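Local structure of arsenic responsive repressor ArsR (Corynebacterium glutamicum ATCC 13032, 6J0E) at residues B[18-31]-B[105-117]. The protein acts as an arsenic-responsive transcriptional repressor of the ArsR family, probably binding DNA through its helix-turn-helix domain and letting go when As(III) binds. Sequence-based numbering, arbitrary orientation.
Sequences LATGPLSSDESEHY and FAELRTVLQIGSM
Val111 CG2 sits over the centre of one face of the Tyr31 ring, a CH-pi contact 3.8 Å from the centroid and 6° off the ring normal. With CG1 anti to its backbone N (chi1 165°), Val111 spreads its two methyls: CG2 also meets Pro22 CB, while CG1 presses tightly on Leu23 CD2. At the ring edge, Tyr31 OH makes a weak, unsettled hydrogen bond to Glu107 OE1 (3.4 Å), the carboxylate turned 72° from the ring. One water donates to both Glu27 OE1 and Glu107 OE2. Beyond Val111 the helix ends, and Ala19 CB packs against Ile114 CD1. Val111 O, near Ala19 CB and Leu23, and Gln113 O, near Ala19 CB, are buried without a partner in the model. In one of its two modelled conformers, Gln113 bends at chi2 and OE1 accepts the Leu18 N-H (3.2 Å between Leu18 N and OE1). Its NE2 reaches Ser116 O from above the carbonyl plane, that oxygen lying in the Gln113 amide plane. Helix 20-24 runs nearly at a right angle to segment 105-111, with the side chain of Ile114 about 5 Å from a bound arsenic. Apolar contacts thus join 18-31 to 105-117, while the bridging water probably eases repulsion between Glu27 OE2 and Glu107 OE1, 4.3 Å apart.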
loop_
_atom_site.group_PDB
_atom_site.type_symbol
_atom_site.label_atom_id
_atom_site.label_comp_id
_atom_site.label_asym_id
_atom_site.label_seq_id
_atom_site.Cartn_x
_atom_site.Cartn_y
_atom_site.Cartn_z
ATOM N N LEU B 18 -12.031 4.460 -3.338
ATOM C CA LEU B 18 -10.972 4.238 -4.358
ATOM C C LEU B 18 -10.381 2.782 -4.392
ATOM O O LEU B 18 -9.765 2.356 -5.388
ATOM C CB LEU B 18 -9.837 5.261 -4.128
ATOM C CG LEU B 18 -10.276 6.749 -4.025
ATOM C CD1 LEU B 18 -9.116 7.616 -3.581
ATOM C CD2 LEU B 18 -10.875 7.361 -5.227
ATOM N N ALA B 19 -10.565 1.987 -3.344
ATOM C CA ALA B 19 -9.934 0.637 -3.327
ATOM C C ALA B 19 -10.874 -0.438 -3.840
ATOM O O ALA B 19 -10.413 -1.463 -4.278
ATOM C CB ALA B 19 -9.464 0.311 -1.897
ATOM N N THR B 20 -12.140 -0.234 -3.642
ATOM C CA THR B 20 -13.164 -1.256 -3.976
ATOM C C THR B 20 -13.137 -1.764 -5.375
ATOM O O THR B 20 -13.125 -2.949 -5.577
ATOM C CB THR B 20 -14.545 -0.866 -3.634
ATOM O OG1 THR B 20 -14.602 -0.700 -2.217
ATOM C CG2 THR B 20 -15.488 -1.993 -3.883
ATOM N N GLY B 21 -13.048 -0.818 -6.325
ATOM C CA GLY B 21 -13.012 -1.273 -7.668
ATOM C C GLY B 21 -11.787 -2.107 -7.986
ATOM O O GLY B 21 -11.911 -3.161 -8.526
ATOM N N PRO B 22 -10.515 -1.605 -7.737
ATOM C CA PRO B 22 -9.389 -2.443 -8.149
ATOM C C PRO B 22 -9.376 -3.684 -7.287
ATOM O O PRO B 22 -9.027 -4.696 -7.796
ATOM C CB PRO B 22 -8.117 -1.581 -7.798
ATOM C CG PRO B 22 -8.673 -0.255 -7.638
ATOM C CD PRO B 22 -10.068 -0.277 -7.297
ATOM N N LEU B 23 -9.850 -3.628 -6.022
ATOM C CA LEU B 23 -9.787 -4.815 -5.219
ATOM C C LEU B 23 -10.785 -5.869 -5.779
ATOM O O LEU B 23 -10.478 -7.043 -5.621
ATOM C CB LEU B 23 -10.234 -4.542 -3.804
ATOM C CG LEU B 23 -9.053 -3.981 -2.918
ATOM C CD1 LEU B 23 -9.722 -3.515 -1.627
ATOM C CD2 LEU B 23 -7.951 -5.000 -2.713
ATOM N N SER B 24 -11.848 -5.359 -6.238
ATOM C CA SER B 24 -12.991 -6.246 -6.778
ATOM C C SER B 24 -12.760 -6.787 -8.181
ATOM O O SER B 24 -13.356 -7.782 -8.588
ATOM C CB SER B 24 -14.299 -5.585 -6.725
ATOM O OG SER B 24 -14.556 -5.260 -5.353
ATOM N N SER B 25 -11.854 -6.178 -8.879
ATOM C CA SER B 25 -11.621 -6.475 -10.260
ATOM C C SER B 25 -10.893 -7.796 -10.386
ATOM O O SER B 25 -10.301 -8.294 -9.467
ATOM C CB SER B 25 -10.769 -5.358 -10.939
ATOM O OG SER B 25 -9.497 -5.417 -10.459
ATOM N N ASP B 26 -10.949 -8.300 -11.626
ATOM C CA ASP B 26 -10.256 -9.550 -11.952
ATOM C C ASP B 26 -8.724 -9.304 -12.006
ATOM O O ASP B 26 -7.971 -10.252 -12.107
ATOM C CB ASP B 26 -10.758 -9.986 -13.341
ATOM C CG ASP B 26 -12.086 -10.642 -13.315
ATOM O OD1 ASP B 26 -12.654 -10.911 -12.239
ATOM O OD2 ASP B 26 -12.563 -10.930 -14.470
ATOM N N GLU B 27 -8.286 -8.066 -11.821
ATOM C CA GLU B 27 -6.859 -7.778 -11.634
ATOM C C GLU B 27 -6.388 -8.038 -10.157
ATOM O O GLU B 27 -5.192 -7.976 -9.795
ATOM C CB GLU B 27 -6.508 -6.368 -12.169
ATOM C CG GLU B 27 -4.990 -6.134 -12.353
ATOM C CD GLU B 27 -4.648 -4.818 -13.032
ATOM O OE1 GLU B 27 -5.574 -4.004 -13.202
ATOM O OE2 GLU B 27 -3.451 -4.604 -13.401
ATOM N N SER B 28 -7.353 -8.421 -9.261
ATOM C CA SER B 28 -6.946 -8.574 -7.905
ATOM C C SER B 28 -5.857 -9.678 -7.665
ATOM O O SER B 28 -4.946 -9.546 -6.905
ATOM C CB SER B 28 -8.218 -8.844 -7.065
ATOM O OG SER B 28 -8.661 -10.109 -7.295
ATOM N N GLU B 29 -5.873 -10.736 -8.489
ATOM C CA GLU B 29 -4.869 -11.759 -8.326
ATOM C C GLU B 29 -3.469 -11.177 -8.721
ATOM O O GLU B 29 -2.487 -11.465 -8.061
ATOM C CB GLU B 29 -5.148 -13.017 -9.155
ATOM C CG GLU B 29 -4.103 -14.109 -8.844
ATOM C CD GLU B 29 -4.280 -15.387 -9.634
ATOM O OE1 GLU B 29 -5.187 -15.477 -10.504
ATOM O OE2 GLU B 29 -3.455 -16.276 -9.350
ATOM N N HIS B 30 -3.435 -10.250 -9.717
ATOM C CA HIS B 30 -2.234 -9.544 -10.084
ATOM C C HIS B 30 -1.733 -8.659 -8.978
ATOM O O HIS B 30 -0.603 -8.651 -8.697
ATOM C CB HIS B 30 -2.535 -8.771 -11.396
ATOM C CG HIS B 30 -1.356 -8.025 -11.892
ATOM N ND1 HIS B 30 -0.161 -8.685 -12.045
ATOM C CD2 HIS B 30 -1.140 -6.715 -12.112
ATOM C CE1 HIS B 30 0.756 -7.790 -12.409
ATOM N NE2 HIS B 30 0.185 -6.597 -12.463
ATOM N N TYR B 31 -2.654 -7.851 -8.350
ATOM C CA TYR B 31 -2.276 -7.079 -7.220
ATOM C C TYR B 31 -1.641 -7.923 -6.115
ATOM O O TYR B 31 -0.712 -7.557 -5.453
ATOM C CB TYR B 31 -3.460 -6.297 -6.687
ATOM C CG TYR B 31 -3.965 -5.232 -7.645
ATOM C CD1 TYR B 31 -3.027 -4.427 -8.241
ATOM C CD2 TYR B 31 -5.304 -5.066 -7.947
ATOM C CE1 TYR B 31 -3.441 -3.408 -9.076
ATOM C CE2 TYR B 31 -5.729 -4.087 -8.781
ATOM C CZ TYR B 31 -4.816 -3.288 -9.347
ATOM O OH TYR B 31 -4.996 -2.135 -10.153
ATOM N N PHE B 105 3.107 1.913 -8.139
ATOM C CA PHE B 105 3.054 2.234 -6.737
ATOM C C PHE B 105 1.807 2.998 -6.494
ATOM O O PHE B 105 1.182 2.845 -5.495
ATOM C CB PHE B 105 4.344 2.972 -6.264
ATOM C CG PHE B 105 5.532 2.084 -6.270
ATOM C CD1 PHE B 105 5.746 1.109 -5.231
ATOM C CD2 PHE B 105 6.464 2.101 -7.331
ATOM C CE1 PHE B 105 6.803 0.225 -5.280
ATOM C CE2 PHE B 105 7.521 1.241 -7.319
ATOM C CZ PHE B 105 7.716 0.287 -6.336
ATOM N N ALA B 106 1.507 3.942 -7.371
ATOM C CA ALA B 106 0.237 4.714 -7.242
ATOM C C ALA B 106 -1.002 3.791 -7.292
ATOM O O ALA B 106 -1.941 3.962 -6.491
ATOM C CB ALA B 106 0.147 5.777 -8.314
ATOM N N GLU B 107 -0.972 2.791 -8.110
ATOM C CA GLU B 107 -2.039 1.843 -8.188
ATOM C C GLU B 107 -2.167 1.081 -6.851
ATOM O O GLU B 107 -3.301 0.920 -6.360
ATOM C CB GLU B 107 -1.799 0.716 -9.296
ATOM C CG GLU B 107 -1.962 1.293 -10.679
ATOM C CD GLU B 107 -2.300 0.195 -11.724
ATOM O OE1 GLU B 107 -2.057 -1.016 -11.484
ATOM O OE2 GLU B 107 -2.788 0.624 -12.845
ATOM N N LEU B 108 -1.052 0.605 -6.309
ATOM C CA LEU B 108 -1.010 -0.144 -5.006
ATOM C C LEU B 108 -1.519 0.753 -3.867
ATOM O O LEU B 108 -2.205 0.266 -2.976
ATOM C CB LEU B 108 0.353 -0.851 -4.730
ATOM C CG LEU B 108 0.801 -1.897 -5.687
ATOM C CD1 LEU B 108 2.092 -2.472 -5.192
ATOM C CD2 LEU B 108 -0.249 -3.007 -5.871
ATOM N N ARG B 109 -1.110 2.038 -3.834
ATOM C CA ARG B 109 -1.703 2.992 -2.877
ATOM C C ARG B 109 -3.183 3.085 -2.876
ATOM O O ARG B 109 -3.769 3.163 -1.802
ATOM C CB ARG B 109 -1.109 4.365 -2.971
ATOM C CG ARG B 109 0.319 4.394 -2.528
ATOM C CD ARG B 109 0.848 5.881 -2.372
ATOM N NE ARG B 109 0.612 6.746 -3.485
ATOM C CZ ARG B 109 1.448 6.857 -4.538
ATOM N NH1 ARG B 109 2.577 6.075 -4.608
ATOM N NH2 ARG B 109 1.111 7.634 -5.484
ATOM N N THR B 110 -3.813 3.025 -4.082
ATOM C CA THR B 110 -5.242 3.014 -4.237
ATOM C C THR B 110 -5.866 1.701 -3.711
ATOM O O THR B 110 -6.916 1.711 -3.017
ATOM C CB THR B 110 -5.641 3.210 -5.704
ATOM O OG1 THR B 110 -5.050 4.433 -6.148
ATOM C CG2 THR B 110 -7.093 3.123 -5.904
ATOM N N VAL B 111 -5.231 0.595 -3.955
ATOM C CA VAL B 111 -5.801 -0.710 -3.518
ATOM C C VAL B 111 -5.830 -0.799 -1.974
ATOM O O VAL B 111 -6.532 -1.417 -1.379
ATOM C CB VAL B 111 -4.910 -1.858 -4.081
ATOM C CG1 VAL B 111 -5.114 -3.211 -3.479
ATOM C CG2 VAL B 111 -5.099 -1.990 -5.603
ATOM N N LEU B 112 -4.883 -0.070 -1.370
ATOM C CA LEU B 112 -4.682 -0.032 0.086
ATOM C C LEU B 112 -5.386 1.191 0.770
ATOM O O LEU B 112 -5.088 1.405 1.946
ATOM C CB LEU B 112 -3.184 0.069 0.411
ATOM C CG LEU B 112 -2.176 -1.055 0.011
ATOM C CD1 LEU B 112 -0.727 -0.520 0.149
ATOM C CD2 LEU B 112 -2.306 -2.202 0.877
ATOM N N GLN B 113 -6.248 1.880 0.086
ATOM C CA GLN B 113 -6.976 3.002 0.620
ATOM C C GLN B 113 -8.245 2.408 1.313
ATOM O O GLN B 113 -9.294 2.407 0.765
ATOM C CB GLN B 113 -7.280 3.954 -0.496
ATOM C CG GLN B 113 -7.996 5.249 -0.027
ATOM C CD GLN B 113 -9.477 5.053 0.313
ATOM O OE1 GLN B 113 -10.365 4.750 -0.601
ATOM N NE2 GLN B 113 -9.795 5.276 1.634
ATOM N N ILE B 114 -8.012 1.864 2.508
ATOM C CA ILE B 114 -8.968 1.086 3.261
ATOM C C ILE B 114 -9.315 1.825 4.584
ATOM O O ILE B 114 -8.605 1.722 5.552
ATOM C CB ILE B 114 -8.310 -0.299 3.655
ATOM C CG1 ILE B 114 -7.824 -1.006 2.383
ATOM C CG2 ILE B 114 -9.372 -1.153 4.417
ATOM C CD1 ILE B 114 -8.898 -1.415 1.512
ATOM N N GLY B 115 -10.279 2.685 4.477
ATOM C CA GLY B 115 -10.825 3.386 5.683
ATOM C C GLY B 115 -10.100 4.694 6.005
ATOM O O GLY B 115 -10.492 5.335 6.935
ATOM N N SER B 116 -9.129 5.096 5.221
ATOM C CA SER B 116 -8.351 6.328 5.513
ATOM C C SER B 116 -7.634 6.666 4.225
ATOM O O SER B 116 -7.518 5.827 3.289
ATOM C CB SER B 116 -7.400 6.180 6.675
ATOM O OG SER B 116 -6.196 5.378 6.502
ATOM N N MET B 117 -7.206 7.923 4.130
ATOM C CA MET B 117 -6.550 8.423 2.967
ATOM C C MET B 117 -5.693 9.618 3.408
ATOM O O MET B 117 -5.985 10.176 4.419
ATOM C CB MET B 117 -7.536 8.850 1.880
ATOM C CG MET B 117 -8.458 9.970 2.233
ATOM S SD MET B 117 -9.469 10.543 0.870
ATOM C CE MET B 117 -8.363 11.318 -0.288
HETATM O O HOH W 1 -4.714 -0.997 -13.884
HETATM O O HOH W 2 -5.457 0.443 -8.262
#